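Local coordinates for D-psicose 3-epimerase (Agrobacterium tumefaciens, PDB 2HK0), which probably catalyses the metal-dependent epimerisation of ketohexoses at C3, interconverting D-fructose and D-psicose, at residues G24-Y29 with I52-A57. Sequence-based numbering, arbitrary orientation.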
ATOM      1  N   GLY A  24      -3.722  24.089   6.054  1.00 16.58           N
ATOM      2  CA  GLY A  24      -3.734  24.680   7.375  1.00 15.89           C
ATOM      3  C   GLY A  24      -3.372  23.673   8.452  1.00 15.82           C
ATOM      4  O   GLY A  24      -3.083  22.510   8.172  1.00 16.13           O
ATOM      5  N   ILE A  25      -3.379  24.129   9.697  1.00 16.22           N
ATOM      6  CA  ILE A  25      -3.084  23.273  10.830  1.00 15.26           C
ATOM      7  C   ILE A  25      -3.927  23.732  12.019  1.00 17.28           C
ATOM      8  O   ILE A  25      -4.194  24.926  12.165  1.00 17.14           O
ATOM      9  CB  ILE A  25      -1.593  23.355  11.199  1.00 14.81           C
ATOM     10  CG1 ILE A  25      -1.295  22.469  12.420  1.00 15.58           C
ATOM     11  CG2 ILE A  25      -1.221  24.805  11.486  1.00 14.81           C
ATOM     12  CD1 ILE A  25       0.187  22.103  12.584  1.00 16.80           C
ATOM     13  N   TYR A  26      -4.356  22.783  12.846  1.00 16.64           N
ATOM     14  CA  TYR A  26      -5.128  23.085  14.045  1.00 20.27           C
ATOM     15  C   TYR A  26      -4.096  23.531  15.102  1.00 20.74           C
ATOM     16  O   TYR A  26      -3.225  22.747  15.473  1.00 20.68           O
ATOM     17  CB  TYR A  26      -5.856  21.817  14.501  1.00 21.61           C
ATOM     18  CG  TYR A  26      -6.852  22.033  15.608  1.00 23.30           C
ATOM     19  CD1 TYR A  26      -7.781  23.070  15.539  1.00 28.03           C
ATOM     20  CD2 TYR A  26      -6.932  21.147  16.679  1.00 25.98           C
ATOM     21  CE1 TYR A  26      -8.775  23.217  16.508  1.00 29.38           C
ATOM     22  CE2 TYR A  26      -7.928  21.280  17.658  1.00 27.27           C
ATOM     23  CZ  TYR A  26      -8.846  22.316  17.562  1.00 28.34           C
ATOM     24  OH  TYR A  26      -9.849  22.442  18.499  1.00 27.18           O
ATOM     25  N   TYR A  27      -4.196  24.773  15.592  1.00 22.44           N
ATOM     26  CA  TYR A  27      -3.201  25.299  16.543  1.00 21.66           C
ATOM     27  C   TYR A  27      -2.988  24.502  17.841  1.00 21.22           C
ATOM     28  O   TYR A  27      -1.911  24.579  18.431  1.00 21.44           O
ATOM     29  CB  TYR A  27      -3.493  26.775  16.878  1.00 20.63           C
ATOM     30  CG  TYR A  27      -4.451  26.933  18.023  1.00 23.37           C
ATOM     31  CD1 TYR A  27      -5.803  26.633  17.865  1.00 22.88           C
ATOM     32  CD2 TYR A  27      -3.990  27.283  19.294  1.00 24.14           C
ATOM     33  CE1 TYR A  27      -6.677  26.664  18.943  1.00 26.94           C
ATOM     34  CE2 TYR A  27      -4.862  27.327  20.387  1.00 24.52           C
ATOM     35  CZ  TYR A  27      -6.199  27.013  20.199  1.00 26.80           C
ATOM     36  OH  TYR A  27      -7.065  27.040  21.259  1.00 29.23           O
ATOM     37  N   SER A  28      -3.984  23.733  18.276  1.00 20.29           N
ATOM     38  CA  SER A  28      -3.845  22.924  19.499  1.00 21.32           C
ATOM     39  C   SER A  28      -2.707  21.887  19.436  1.00 20.61           C
ATOM     40  O   SER A  28      -2.378  21.229  20.433  1.00 20.10           O
ATOM     41  CB  SER A  28      -5.154  22.213  19.824  1.00 20.49           C
ATOM     42  OG  SER A  28      -6.099  23.135  20.327  1.00 23.73           O
ATOM     43  N   TYR A  29      -2.137  21.728  18.254  1.00 18.81           N
ATOM     44  CA  TYR A  29      -0.998  20.836  18.047  1.00 18.42           C
ATOM     45  C   TYR A  29       0.123  21.224  19.032  1.00 19.02           C
ATOM     46  O   TYR A  29       0.841  20.376  19.545  1.00 18.39           O
ATOM     47  CB  TYR A  29      -0.500  21.034  16.617  1.00 18.68           C
ATOM     48  CG  TYR A  29       0.880  20.507  16.296  1.00 16.93           C
ATOM     49  CD1 TYR A  29       1.143  19.137  16.272  1.00 17.44           C
ATOM     50  CD2 TYR A  29       1.887  21.375  15.888  1.00 16.56           C
ATOM     51  CE1 TYR A  29       2.373  18.645  15.827  1.00 17.56           C
ATOM     52  CE2 TYR A  29       3.114  20.903  15.450  1.00 16.27           C
ATOM     53  CZ  TYR A  29       3.355  19.537  15.413  1.00 19.17           C
ATOM     54  OH  TYR A  29       4.568  19.077  14.925  1.00 16.05           O
ATOM     55  N   ILE A  52      -3.743  28.612   6.127  1.00 16.76           N
ATOM     56  CA  ILE A  52      -4.822  28.657   7.102  1.00 14.92           C
ATOM     57  C   ILE A  52      -4.444  28.187   8.504  1.00 15.78           C
ATOM     58  O   ILE A  52      -3.559  27.335   8.676  1.00 17.71           O
ATOM     59  CB  ILE A  52      -5.980  27.725   6.627  1.00 18.25           C
ATOM     60  CG1 ILE A  52      -6.590  28.253   5.325  1.00 16.80           C
ATOM     61  CG2 ILE A  52      -7.032  27.542   7.724  1.00 11.42           C
ATOM     62  CD1 ILE A  52      -7.473  27.234   4.662  1.00 18.91           C
ATOM     63  N   ILE A  53      -5.120  28.745   9.504  1.00 15.87           N
ATOM     64  CA  ILE A  53      -4.946  28.292  10.880  1.00 15.93           C
ATOM     65  C   ILE A  53      -6.373  27.958  11.311  1.00 15.86           C
ATOM     66  O   ILE A  53      -7.287  28.755  11.118  1.00 14.23           O
ATOM     67  CB  ILE A  53      -4.333  29.361  11.831  1.00 16.50           C
ATOM     68  CG1 ILE A  53      -4.307  28.803  13.259  1.00 17.63           C
ATOM     69  CG2 ILE A  53      -5.134  30.657  11.791  1.00 16.26           C
ATOM     70  CD1 ILE A  53      -3.610  29.722  14.300  1.00 18.60           C
ATOM     71  N   GLU A  54      -6.571  26.753  11.836  1.00 17.20           N
ATOM     72  CA  GLU A  54      -7.892  26.367  12.283  1.00 18.86           C
ATOM     73  C   GLU A  54      -7.932  26.557  13.776  1.00 19.71           C
ATOM     74  O   GLU A  54      -7.023  26.143  14.492  1.00 20.38           O
ATOM     75  CB  GLU A  54      -8.221  24.917  11.928  1.00 17.92           C
ATOM     76  CG  GLU A  54      -9.595  24.503  12.434  1.00 20.15           C
ATOM     77  CD  GLU A  54     -10.249  23.433  11.570  1.00 21.35           C
ATOM     78  OE1 GLU A  54     -10.518  23.715  10.393  1.00 22.82           O
ATOM     79  OE2 GLU A  54     -10.506  22.317  12.060  1.00 23.34           O
ATOM     80  N   VAL A  55      -9.024  27.157  14.223  1.00 20.94           N
ATOM     81  CA  VAL A  55      -9.247  27.502  15.612  1.00 24.41           C
ATOM     82  C   VAL A  55     -10.506  26.850  16.194  1.00 24.08           C
ATOM     83  O   VAL A  55     -11.351  26.366  15.446  1.00 20.81           O
ATOM     84  CB  VAL A  55      -9.359  29.042  15.675  1.00 26.81           C
ATOM     85  CG1 VAL A  55     -10.019  29.475  16.931  1.00 32.20           C
ATOM     86  CG2 VAL A  55      -7.954  29.661  15.516  1.00 27.91           C
ATOM     87  N   ALA A  56     -10.624  26.838  17.525  1.00 25.47           N
ATOM     88  CA  ALA A  56     -11.797  26.276  18.206  1.00 27.02           C
ATOM     89  C   ALA A  56     -12.831  27.382  18.467  1.00 29.13           C
ATOM     90  O   ALA A  56     -12.522  28.406  19.083  1.00 24.53           O
ATOM     91  CB  ALA A  56     -11.391  25.642  19.520  1.00 28.99           C
ATOM     92  N   ALA A  57     -14.059  27.159  18.009  1.00 30.76           N
ATOM     93  CA  ALA A  57     -15.128  28.140  18.151  1.00 35.86           C
ATOM     94  C   ALA A  57     -15.444  28.632  19.562  1.00 39.02           C
ATOM     95  O   ALA A  57     -15.715  29.822  19.744  1.00 38.64           O
ATOM     96  CB  ALA A  57     -16.396  27.612  17.504  1.00 36.34           C
TER
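Tyr-26 and Tyr-27 both gather round the carbonyl of Glu-54. Tyr-26 brings CD1 to 3.3 Å from Glu-54 O, obliquely to its ring. With CG anti to the backbone N (chi1 -171°), its ring runs along the neighbouring strand, and OH ends 3.7 Å from Ala-56 CB. The Glu-54 side chain lies on the same sheet face and crosses the ring at a slant; its CG is 3.9 Å from Tyr-26 CD1. Ring and carboxylate planes are 78° apart. Tyr-27 meets Glu-54 O with its ring edge, CD1 at 3.6 Å, while its backbone N makes a weak hydrogen bond to the same oxygen. Just past the strand, Tyr-27 CB packs on Ile-53 CD1 at 3.9 Å. The strands are the first two of a TIM barrel, parallel neighbours joined through helix 39-47 in a beta-alpha-beta unit. Glu-54 N to Ile-25 O is the one hydrogen bond between the segments that is not weak, 3.0 Å and nearly straight at 176°, although the donor sits above the carbonyl plane. A weak, bent bond links Ile-25 N to Ile-52 O. Ile-25 and Ile-53 face helix 39-47 and touch Val-45, while Ile-52 and Glu-54 point into the barrel and touch Ile-262. Glu-54 OE1 and OE2 are hydrogen-bonded to NE2 of His-227 and of His-229, respectively. Tyr-27 OH is hydrogen-bonded to Ala-36 O.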